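Local coordinates for metallo-beta-lactamase family protein (Staphylococcus aureus, PDB 3R2U) that binds a ferric ion in a metallo-beta-lactamase fold and probably acts as a hydrolase or, as in related iron-containing family members, a persulfide dioxygenase, at residues I81-A86 with H268-M273; Y101-S106 with T144-S149; G174-P179 with D257-D262; Q337-I342 with I358-I363. All blocks are in the same frame, centred on the assembly; numbering follows the deposited sequence.

Contact 1: residues I81-A86 with H268-M273; sequences IHADFA and HHFAQM
Phe-270 and Met-273, about a turn apart at the start of helix 269-279, close on Ala-83 and Asp-84 in the loop that carries the His-x-His-x-Asp signature of the metallo-beta-lactamase fold. The iron ligand His-80 opens that signature, and His-82 and Asp-84 are its next members. One face of the Phe-270 ring is turned to the loop, with Ala-83 C and Asp-84 CA above it, toward the rim. Asp-84 CB adds an off-centre CH-pi contact, 4.0 Å from the centroid of the Phe-270 ring and 30° from its normal. Between the two helix side chains points Ala-83 O, which receives a C-H...O contact from Phe-270 CA at 3.1 Å (151° at the hydrogen) and lies 3.2 Å from Met-273 CB. Met-273 starts with CG beside its backbone N (chi1 -64°) and then bends twice, which curls its end along the backbone of the loop. SD comes within 3.5 Å of Phe-85 C, and CE ends 3.8 Å from Ala-86 CB. The Phe-85 ring turns the other way and sets CE1 over the centre of the His-82 ring, whose NE2 is hydrogen-bonded to Asp-54. One turn further along the helix, Asn-277 bonds to both His-82 O and Phe-85 O, so the loop is gripped by polar as well as apolar groups. A water completes the link: it donates to Asp-84 O at 2.6 Å and sits in the plane of the His-269 ring, 2.8 Å from NE2.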
# COMPACT_ATOMS: atom_id res chain seq x y z
N ILE A 81 -30.83 15.22 -6.09
CA ILE A 81 -30.69 14.03 -6.91
C ILE A 81 -29.52 14.28 -7.87
O ILE A 81 -29.62 15.08 -8.79
CB ILE A 81 -32.00 13.71 -7.69
CG1 ILE A 81 -33.19 13.58 -6.73
CG2 ILE A 81 -31.84 12.46 -8.51
CD1 ILE A 81 -34.54 13.25 -7.40
N HIS A 82 -28.39 13.62 -7.62
CA HIS A 82 -27.17 13.86 -8.38
C HIS A 82 -27.17 13.31 -9.78
O HIS A 82 -27.76 12.27 -10.05
CB HIS A 82 -25.97 13.33 -7.61
CG HIS A 82 -25.78 14.00 -6.30
ND1 HIS A 82 -25.38 15.31 -6.20
CD2 HIS A 82 -25.97 13.56 -5.03
CE1 HIS A 82 -25.31 15.65 -4.92
NE2 HIS A 82 -25.67 14.61 -4.20
N ALA A 83 -26.51 14.05 -10.67
CA ALA A 83 -26.40 13.69 -12.07
C ALA A 83 -24.99 13.27 -12.43
O ALA A 83 -24.75 12.80 -13.54
CB ALA A 83 -26.80 14.88 -12.95
N ASP A 84 -24.05 13.40 -11.50
CA ASP A 84 -22.65 13.19 -11.84
C ASP A 84 -21.86 12.21 -10.98
O ASP A 84 -20.64 12.09 -11.15
CB ASP A 84 -21.95 14.56 -11.95
CG ASP A 84 -22.35 15.49 -10.85
OD1 ASP A 84 -22.87 15.02 -9.83
OD2 ASP A 84 -22.13 16.70 -11.00
N PHE A 85 -22.55 11.49 -10.11
CA PHE A 85 -21.93 10.37 -9.38
C PHE A 85 -23.07 9.60 -8.75
O PHE A 85 -24.19 10.09 -8.69
CB PHE A 85 -20.89 10.80 -8.32
CG PHE A 85 -21.48 11.43 -7.11
CD1 PHE A 85 -21.86 12.77 -7.13
CD2 PHE A 85 -21.69 10.69 -5.95
CE1 PHE A 85 -22.43 13.36 -6.01
CE2 PHE A 85 -22.25 11.28 -4.82
CZ PHE A 85 -22.62 12.62 -4.85
N ALA A 86 -22.78 8.38 -8.31
CA ALA A 86 -23.78 7.51 -7.74
C ALA A 86 -23.84 7.73 -6.24
O ALA A 86 -22.83 7.62 -5.55
CB ALA A 86 -23.45 6.06 -8.07
N HIS A 268 -22.89 11.82 -21.66
CA HIS A 268 -24.01 10.89 -21.65
C HIS A 268 -24.32 10.22 -20.32
O HIS A 268 -25.47 9.95 -20.05
CB HIS A 268 -23.85 9.83 -22.76
CG HIS A 268 -23.70 10.41 -24.12
ND1 HIS A 268 -24.59 11.31 -24.65
CD2 HIS A 268 -22.76 10.21 -25.08
CE1 HIS A 268 -24.20 11.66 -25.86
NE2 HIS A 268 -23.09 11.00 -26.15
N HIS A 269 -23.33 9.96 -19.48
CA HIS A 269 -23.66 9.27 -18.23
C HIS A 269 -24.53 10.10 -17.26
O HIS A 269 -25.18 9.53 -16.38
CB HIS A 269 -22.41 8.74 -17.51
CG HIS A 269 -21.55 9.79 -16.88
ND1 HIS A 269 -20.96 10.80 -17.62
CD2 HIS A 269 -21.13 9.95 -15.61
CE1 HIS A 269 -20.23 11.55 -16.81
NE2 HIS A 269 -20.32 11.06 -15.58
N PHE A 270 -24.55 11.43 -17.42
CA PHE A 270 -25.37 12.26 -16.52
C PHE A 270 -26.83 11.80 -16.46
O PHE A 270 -27.38 11.63 -15.37
CB PHE A 270 -25.27 13.75 -16.88
CG PHE A 270 -24.04 14.45 -16.32
CD1 PHE A 270 -22.83 13.78 -16.13
CD2 PHE A 270 -24.07 15.82 -16.05
CE1 PHE A 270 -21.70 14.44 -15.64
CE2 PHE A 270 -22.95 16.49 -15.56
CZ PHE A 270 -21.76 15.80 -15.36
N ALA A 271 -27.44 11.56 -17.62
CA ALA A 271 -28.83 11.14 -17.67
C ALA A 271 -29.04 9.84 -16.90
O ALA A 271 -30.04 9.65 -16.21
CB ALA A 271 -29.30 10.99 -19.10
N GLN A 272 -28.08 8.94 -17.00
CA GLN A 272 -28.19 7.64 -16.34
C GLN A 272 -28.03 7.77 -14.85
O GLN A 272 -28.68 7.06 -14.10
CB GLN A 272 -27.13 6.67 -16.89
CG GLN A 272 -27.15 5.23 -16.30
CD GLN A 272 -28.36 4.43 -16.75
OE1 GLN A 272 -29.10 4.84 -17.64
NE2 GLN A 272 -28.57 3.29 -16.13
N MET A 273 -27.15 8.68 -14.41
CA MET A 273 -26.88 8.87 -12.98
C MET A 273 -28.10 9.37 -12.25
O MET A 273 -28.36 8.98 -11.12
CB MET A 273 -25.76 9.89 -12.75
CG MET A 273 -24.43 9.49 -13.27
SD MET A 273 -23.43 8.58 -12.09
CE MET A 273 -24.54 7.37 -11.46
O HOH W 1 -19.24 12.39 -13.36

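Contact 2: residues Y101-S106 with T144-S149; sequences YVSGES and TPESIS
Ser-103 and Glu-146 are joined by a short hydrogen bond, in which Ser-103 OG donates to Glu-146 O at 2.7 Å. The hydroxyl approaches in the carbonyl plane, on a lone pair, with a C=O...OG angle of 135°. The same OG accepts from Glu-105 N at 3.0 Å, forming an ST turn, so it acts as donor and acceptor at once. Its torsion suits this double role: OG stands opposite its own backbone N (chi1 179°) and extends toward the other segment. Ile-148 packs alongside, its CG2 3.6 Å from Ser-103 OG and its CD1 3.8 Å from Ser-103 CB. Beyond the serine, Glu-105 O takes a C-H...O contact from Glu-146 CA at 3.4 Å. Ser-106 CB and Glu-146 CB meet at 4.0 Å.

Farther out, Glu-146 lies within a type I turn from Thr-144 to Ser-147, tightened by a 2.6 Å hydrogen bond between Thr-144 OG1 and Ser-147 OG. The carboxylate of Glu-146 leads away from the strand end to Ile-81 N, and its side chain touches the iron ligand His-80. Glu-105 OE2 is held by His-124 N. The turn directly follows the iron ligand His-143, so the contact joins an iron-binding loop, where strand 148-153 of the second sheet begins, to the end of strand 99-103 in the first: the two-sheet core of the metallo-beta-lactamase fold, with its metal site at the strand ends.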
# COMPACT_ATOMS: atom_id res chain seq x y z
N TYR A 101 -31.54 11.68 5.35
CA TYR A 101 -32.33 12.87 5.09
C TYR A 101 -32.13 13.27 3.65
O TYR A 101 -31.00 13.50 3.21
CB TYR A 101 -31.88 14.01 6.03
CG TYR A 101 -32.00 13.60 7.49
CD1 TYR A 101 -31.02 12.80 8.07
CD2 TYR A 101 -33.09 13.97 8.26
CE1 TYR A 101 -31.11 12.39 9.37
CE2 TYR A 101 -33.20 13.55 9.59
CZ TYR A 101 -32.20 12.77 10.13
OH TYR A 101 -32.26 12.33 11.44
N VAL A 102 -33.23 13.29 2.90
CA VAL A 102 -33.19 13.70 1.51
C VAL A 102 -34.35 14.67 1.29
O VAL A 102 -35.29 14.74 2.08
CB VAL A 102 -33.31 12.50 0.55
CG1 VAL A 102 -32.18 11.49 0.80
CG2 VAL A 102 -34.68 11.85 0.65
N SER A 103 -34.28 15.44 0.22
CA SER A 103 -35.30 16.40 -0.06
C SER A 103 -36.69 15.84 -0.37
O SER A 103 -36.86 14.94 -1.21
CB SER A 103 -34.86 17.30 -1.22
OG SER A 103 -35.89 18.26 -1.55
N GLY A 104 -37.69 16.41 0.32
CA GLY A 104 -39.09 16.15 0.04
C GLY A 104 -39.68 17.36 -0.67
O GLY A 104 -40.88 17.50 -0.73
N GLU A 105 -38.83 18.25 -1.18
CA GLU A 105 -39.27 19.45 -1.87
C GLU A 105 -39.39 19.19 -3.37
O GLU A 105 -38.93 19.98 -4.19
CB GLU A 105 -38.31 20.61 -1.62
CG GLU A 105 -38.30 21.15 -0.19
CD GLU A 105 -39.56 21.94 0.18
OE1 GLU A 105 -40.48 22.04 -0.67
OE2 GLU A 105 -39.63 22.46 1.32
N SER A 106 -40.01 18.08 -3.71
CA SER A 106 -40.13 17.68 -5.10
C SER A 106 -41.60 17.52 -5.42
O SER A 106 -42.43 17.45 -4.52
CB SER A 106 -39.42 16.34 -5.28
OG SER A 106 -39.98 15.37 -4.41
N THR A 144 -31.68 21.99 -9.49
CA THR A 144 -32.77 21.03 -9.59
C THR A 144 -33.92 21.59 -8.78
O THR A 144 -33.70 22.41 -7.87
CB THR A 144 -32.44 19.64 -9.02
OG1 THR A 144 -32.26 19.73 -7.60
CG2 THR A 144 -31.21 19.06 -9.69
N PRO A 145 -35.16 21.16 -9.10
CA PRO A 145 -36.30 21.69 -8.35
C PRO A 145 -36.31 21.29 -6.87
O PRO A 145 -36.90 22.01 -6.04
CB PRO A 145 -37.52 21.10 -9.09
CG PRO A 145 -36.98 20.53 -10.41
CD PRO A 145 -35.56 20.17 -10.12
N GLU A 146 -35.66 20.18 -6.53
CA GLU A 146 -35.66 19.68 -5.15
C GLU A 146 -34.43 20.07 -4.32
O GLU A 146 -34.41 19.78 -3.14
CB GLU A 146 -35.81 18.15 -5.10
CG GLU A 146 -34.53 17.34 -5.34
CD GLU A 146 -34.04 17.36 -6.78
OE1 GLU A 146 -34.83 17.66 -7.69
OE2 GLU A 146 -32.85 17.06 -7.00
N SER A 147 -33.44 20.71 -4.94
CA SER A 147 -32.19 21.06 -4.26
C SER A 147 -32.38 21.75 -2.94
O SER A 147 -33.12 22.71 -2.84
CB SER A 147 -31.29 21.97 -5.13
OG SER A 147 -30.65 21.24 -6.15
N ILE A 148 -31.69 21.23 -1.94
CA ILE A 148 -31.69 21.80 -0.62
C ILE A 148 -30.26 22.04 -0.17
O ILE A 148 -29.34 21.39 -0.64
CB ILE A 148 -32.44 20.89 0.41
CG1 ILE A 148 -31.86 19.48 0.43
CG2 ILE A 148 -33.96 20.87 0.11
CD1 ILE A 148 -32.47 18.59 1.48
N SER A 149 -30.09 23.03 0.69
CA SER A 149 -28.82 23.36 1.29
C SER A 149 -28.94 23.25 2.80
O SER A 149 -30.04 23.44 3.35
CB SER A 149 -28.41 24.77 0.89
OG SER A 149 -28.11 24.83 -0.50

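Contact 3: residues G174-P179 with D257-D262; sequences GDIGRP and DKLISD
Arg-178 reaches across to Leu-259, near the end of helix 252-260. From CB the chain goes to CG, which stands beside the backbone N and is 4.0 Å from Leu-259 O. CD then lies 3.2 Å from Leu-259 CD1, an unusually short and doubtful distance. NE donates to Leu-259 O at 2.8 Å, but with only 119° at the hydrogen the bond is weak. CZ passes by Leu-259 CD1, and NH1 forms a salt bridge to Asp-175 OD1 at 2.7 Å, with an N-H...O angle of 161°. The carboxylate oxygen sits in the guanidinium plane, although approached from 42° above the carboxylate's own. Arg-178 NH1 also reaches Ile-176 O in a weak bond of 3.0 Å. At the tip, Arg-178 NH2 comes no nearer the helix than 4.2 Å from Lys-258 O. Asp-175 OD1 is gripped further by Ile-176 N and by Trp-245 NE1, which would hold it in place for the arginine.

Leu-259 CD1 also meets Ile-176 CD1 at 3.7 Å, and Leu-259 CD2 meets Pro-179 CD at 3.9 Å. Arg-178 O accepts from ND1 of the iron ligand His-143, making this loop part of the second shell of the metal site. The loop, which follows strand 164-168, packs on both helix 252-260 and helix 191-206: Met-199 and Ile-203 touch Ile-176, and Ala-196 touches Leu-259, so the two helices also meet each other.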
# COMPACT_ATOMS: atom_id res chain seq x y z
N GLY A 174 -16.95 30.57 -6.92
CA GLY A 174 -16.80 31.30 -8.17
C GLY A 174 -17.94 31.16 -9.19
O GLY A 174 -17.90 31.81 -10.22
N ASP A 175 -18.93 30.31 -8.93
CA ASP A 175 -20.03 30.16 -9.87
C ASP A 175 -21.21 29.52 -9.17
O ASP A 175 -21.20 29.35 -7.93
CB ASP A 175 -19.57 29.32 -11.09
CG ASP A 175 -20.27 29.72 -12.39
OD1 ASP A 175 -21.46 30.10 -12.36
OD2 ASP A 175 -19.62 29.66 -13.45
N ILE A 176 -22.25 29.20 -9.94
CA ILE A 176 -23.45 28.57 -9.42
C ILE A 176 -23.89 27.48 -10.39
O ILE A 176 -23.46 27.44 -11.54
CB ILE A 176 -24.61 29.59 -9.20
CG1 ILE A 176 -25.04 30.23 -10.53
CG2 ILE A 176 -24.20 30.67 -8.20
CD1 ILE A 176 -26.30 31.12 -10.44
N GLY A 177 -24.73 26.57 -9.91
CA GLY A 177 -25.21 25.48 -10.71
C GLY A 177 -26.10 25.97 -11.84
O GLY A 177 -26.59 27.08 -11.81
N ARG A 178 -26.23 25.14 -12.87
CA ARG A 178 -27.09 25.41 -14.00
C ARG A 178 -28.20 24.39 -13.90
O ARG A 178 -27.98 23.29 -13.38
CB ARG A 178 -26.36 25.22 -15.34
CG ARG A 178 -25.11 26.13 -15.58
CD ARG A 178 -25.44 27.58 -15.37
NE ARG A 178 -24.50 28.53 -15.98
CZ ARG A 178 -23.53 29.19 -15.33
NH1 ARG A 178 -23.30 29.02 -14.04
NH2 ARG A 178 -22.77 30.04 -16.00
N PRO A 179 -29.40 24.72 -14.41
CA PRO A 179 -30.48 23.74 -14.33
C PRO A 179 -30.16 22.46 -15.09
O PRO A 179 -29.77 22.53 -16.25
CB PRO A 179 -31.66 24.46 -14.97
CG PRO A 179 -31.32 25.92 -14.90
CD PRO A 179 -29.84 25.98 -15.03
N ASP A 257 -30.52 34.57 -18.97
CA ASP A 257 -29.79 34.42 -20.22
C ASP A 257 -28.36 33.93 -20.00
O ASP A 257 -27.93 32.99 -20.66
CB ASP A 257 -29.72 35.73 -21.01
CG ASP A 257 -28.99 35.57 -22.34
OD1 ASP A 257 -29.37 34.69 -23.15
OD2 ASP A 257 -28.04 36.33 -22.58
N LYS A 258 -27.63 34.57 -19.09
CA LYS A 258 -26.26 34.16 -18.84
C LYS A 258 -26.22 32.75 -18.26
O LYS A 258 -25.39 31.94 -18.65
CB LYS A 258 -25.50 35.14 -17.93
CG LYS A 258 -24.06 34.64 -17.62
CD LYS A 258 -23.16 35.70 -17.00
CE LYS A 258 -21.77 35.14 -16.70
NZ LYS A 258 -20.82 36.21 -16.27
N LEU A 259 -27.15 32.46 -17.36
CA LEU A 259 -27.19 31.15 -16.73
C LEU A 259 -27.38 30.04 -17.76
O LEU A 259 -26.59 29.09 -17.81
CB LEU A 259 -28.34 31.08 -15.72
CG LEU A 259 -28.29 29.87 -14.79
CD1 LEU A 259 -27.05 29.97 -13.89
CD2 LEU A 259 -29.55 29.74 -13.96
N ILE A 260 -28.38 30.18 -18.63
CA ILE A 260 -28.72 29.10 -19.54
C ILE A 260 -28.26 29.21 -20.99
O ILE A 260 -28.65 28.38 -21.81
CB ILE A 260 -30.25 28.84 -19.49
CG1 ILE A 260 -31.03 29.95 -20.19
CG2 ILE A 260 -30.69 28.67 -18.04
CD1 ILE A 260 -32.52 29.74 -20.15
N SER A 261 -27.44 30.20 -21.33
CA SER A 261 -26.99 30.32 -22.71
C SER A 261 -25.60 29.74 -22.94
O SER A 261 -24.72 29.82 -22.08
CB SER A 261 -27.03 31.77 -23.18
OG SER A 261 -28.37 32.23 -23.21
N ASP A 262 -25.45 29.15 -24.12
CA ASP A 262 -24.19 28.57 -24.57
C ASP A 262 -23.49 27.73 -23.49
O ASP A 262 -22.33 27.97 -23.14
CB ASP A 262 -23.26 29.67 -25.09
CG ASP A 262 -23.87 30.44 -26.27
OD1 ASP A 262 -23.33 31.51 -26.62
OD2 ASP A 262 -24.89 29.98 -26.83

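Contact 4: residues Q337-I342 with I358-I363; sequences QEINLI and IGYDDI
Ile-339 and Ile-363 pair as a parallel beta bridge in a beta-alpha-beta unit, in which strand 339-342, helix 345-356 and strand 363-367 follow in turn; the four-stranded parallel sheet is consistent with a rhodanese-like domain. The packed side centres on Tyr-360. With chi1 near -177°, CG points away from the backbone N and the ring extends toward strand 339-342, where Tyr-360 OH donates to Gln-337 O at 2.5 Å. That bond lies in the carbonyl plane on a lone pair, with a C=O...OH angle of 140°. Ile-339 crosses the end of the ring obliquely, its CD1 3.5 Å from Tyr-360 CZ. On the sheet face it shares with Ile-339, the tip of Ile-363 packs on the neighbouring strand's side chains: CD1 is 3.9 Å from Ile-339 CG2 and equally far from Leu-341 CG, while Thr-352 and Leu-355 of helix 345-356 cover it.

The other side is looser and faces solvent. Ile-339 N reaches Asp-362 O in a weak bond of 3.4 Å, and the exposed Glu-338 lies alongside with its chain extended beyond CG. A water lies between Glu-338 and Asp-362, 2.6 Å from Glu-338 OE2 and 3.0 Å from Asp-362 O.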
# COMPACT_ATOMS: atom_id res chain seq x y z
N GLN A 337 -24.29 -2.66 -20.95
CA GLN A 337 -23.39 -3.71 -21.42
C GLN A 337 -22.25 -3.98 -20.46
O GLN A 337 -21.84 -3.10 -19.71
CB GLN A 337 -22.76 -3.32 -22.77
CG GLN A 337 -23.75 -3.04 -23.88
CD GLN A 337 -23.09 -2.78 -25.23
OE1 GLN A 337 -21.92 -3.11 -25.45
NE2 GLN A 337 -23.87 -2.22 -26.16
N GLU A 338 -21.76 -5.20 -20.50
CA GLU A 338 -20.57 -5.58 -19.77
C GLU A 338 -19.39 -5.09 -20.61
O GLU A 338 -19.42 -5.16 -21.84
CB GLU A 338 -20.49 -7.09 -19.58
CG GLU A 338 -21.70 -7.70 -18.88
CD GLU A 338 -21.53 -9.21 -18.60
OE1 GLU A 338 -22.42 -10.00 -18.97
OE2 GLU A 338 -20.49 -9.60 -18.03
N ILE A 339 -18.35 -4.62 -19.95
CA ILE A 339 -17.21 -4.00 -20.61
C ILE A 339 -15.89 -4.61 -20.19
O ILE A 339 -15.75 -5.07 -19.07
CB ILE A 339 -17.25 -2.50 -20.22
CG1 ILE A 339 -18.45 -1.85 -20.92
CG2 ILE A 339 -15.95 -1.78 -20.51
CD1 ILE A 339 -18.87 -0.52 -20.35
N ASN A 340 -14.93 -4.67 -21.12
CA ASN A 340 -13.56 -5.09 -20.81
C ASN A 340 -12.65 -3.87 -20.69
O ASN A 340 -12.88 -2.84 -21.34
CB ASN A 340 -12.97 -5.99 -21.89
CG ASN A 340 -13.56 -7.38 -21.92
OD1 ASN A 340 -14.16 -7.85 -20.96
ND2 ASN A 340 -13.33 -8.07 -23.01
N LEU A 341 -11.60 -4.01 -19.89
CA LEU A 341 -10.60 -3.00 -19.74
C LEU A 341 -9.26 -3.57 -20.15
O LEU A 341 -9.01 -4.76 -20.00
CB LEU A 341 -10.53 -2.52 -18.30
CG LEU A 341 -11.77 -1.88 -17.73
CD1 LEU A 341 -11.55 -1.51 -16.24
CD2 LEU A 341 -12.19 -0.66 -18.61
N ILE A 342 -8.40 -2.71 -20.71
CA ILE A 342 -7.06 -3.09 -21.10
C ILE A 342 -6.07 -2.38 -20.17
O ILE A 342 -6.08 -1.15 -20.02
CB ILE A 342 -6.75 -2.78 -22.57
CG1 ILE A 342 -7.59 -3.70 -23.47
CG2 ILE A 342 -5.23 -2.98 -22.86
CD1 ILE A 342 -7.42 -3.47 -24.89
N ILE A 358 -19.47 5.88 -10.31
CA ILE A 358 -20.53 6.42 -11.18
C ILE A 358 -21.59 5.34 -11.44
O ILE A 358 -22.31 5.37 -12.44
CB ILE A 358 -20.01 7.09 -12.48
CG1 ILE A 358 -19.21 6.13 -13.36
CG2 ILE A 358 -19.17 8.30 -12.15
CD1 ILE A 358 -19.01 6.68 -14.78
N GLY A 359 -21.69 4.39 -10.52
CA GLY A 359 -22.74 3.38 -10.57
C GLY A 359 -22.66 2.29 -11.62
O GLY A 359 -23.71 1.74 -12.04
N TYR A 360 -21.45 1.96 -12.04
CA TYR A 360 -21.23 0.91 -13.04
C TYR A 360 -20.47 -0.23 -12.38
O TYR A 360 -19.31 -0.05 -11.97
CB TYR A 360 -20.48 1.44 -14.27
CG TYR A 360 -20.32 0.38 -15.33
CD1 TYR A 360 -21.36 0.09 -16.23
CD2 TYR A 360 -19.16 -0.38 -15.40
CE1 TYR A 360 -21.22 -0.90 -17.18
CE2 TYR A 360 -19.01 -1.37 -16.34
CZ TYR A 360 -20.04 -1.64 -17.22
OH TYR A 360 -19.88 -2.63 -18.16
N ASP A 361 -21.10 -1.41 -12.27
CA ASP A 361 -20.52 -2.56 -11.57
C ASP A 361 -20.29 -3.75 -12.50
O ASP A 361 -20.08 -4.86 -12.03
CB ASP A 361 -21.50 -3.05 -10.46
CG ASP A 361 -21.66 -2.06 -9.31
OD1 ASP A 361 -20.80 -1.16 -9.11
OD2 ASP A 361 -22.64 -2.20 -8.57
N ASP A 362 -20.31 -3.52 -13.81
CA ASP A 362 -20.31 -4.63 -14.77
C ASP A 362 -19.05 -4.86 -15.62
O ASP A 362 -19.14 -5.41 -16.71
CB ASP A 362 -21.54 -4.49 -15.66
CG ASP A 362 -22.85 -4.68 -14.89
OD1 ASP A 362 -22.82 -5.29 -13.82
OD2 ASP A 362 -23.91 -4.22 -15.36
N ILE A 363 -17.88 -4.48 -15.10
CA ILE A 363 -16.63 -4.79 -15.80
C ILE A 363 -16.54 -6.30 -15.80
O ILE A 363 -16.67 -6.94 -14.75
CB ILE A 363 -15.41 -4.19 -15.13
CG1 ILE A 363 -15.48 -2.66 -15.20
CG2 ILE A 363 -14.11 -4.65 -15.79
CD1 ILE A 363 -15.50 -2.09 -16.62
O HOH W 2 -20.20 -8.06 -15.94

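From the N terminus, the chain first passes through 81-86, whose partner 268-273 comes only after the rest of the metallo-beta-lactamase core, so contact 1 closes a very long loop. Within it, contact 2 closes a short loop from 101-106 to 144-149 and contact 3 a later one from 174-179 to 257-262; these two follow in series and do not cross. Contacts 1 and 2 touch directly through the Glu-146 carboxylate. Contact 4 opens after contact 1 has closed and belongs to the parallel-sheet region. Contacts 1 and 4 meet where Met-273 CE and Ala-86 CB pack on Ile-358 and Gly-359, joining the metal-site loop to that region.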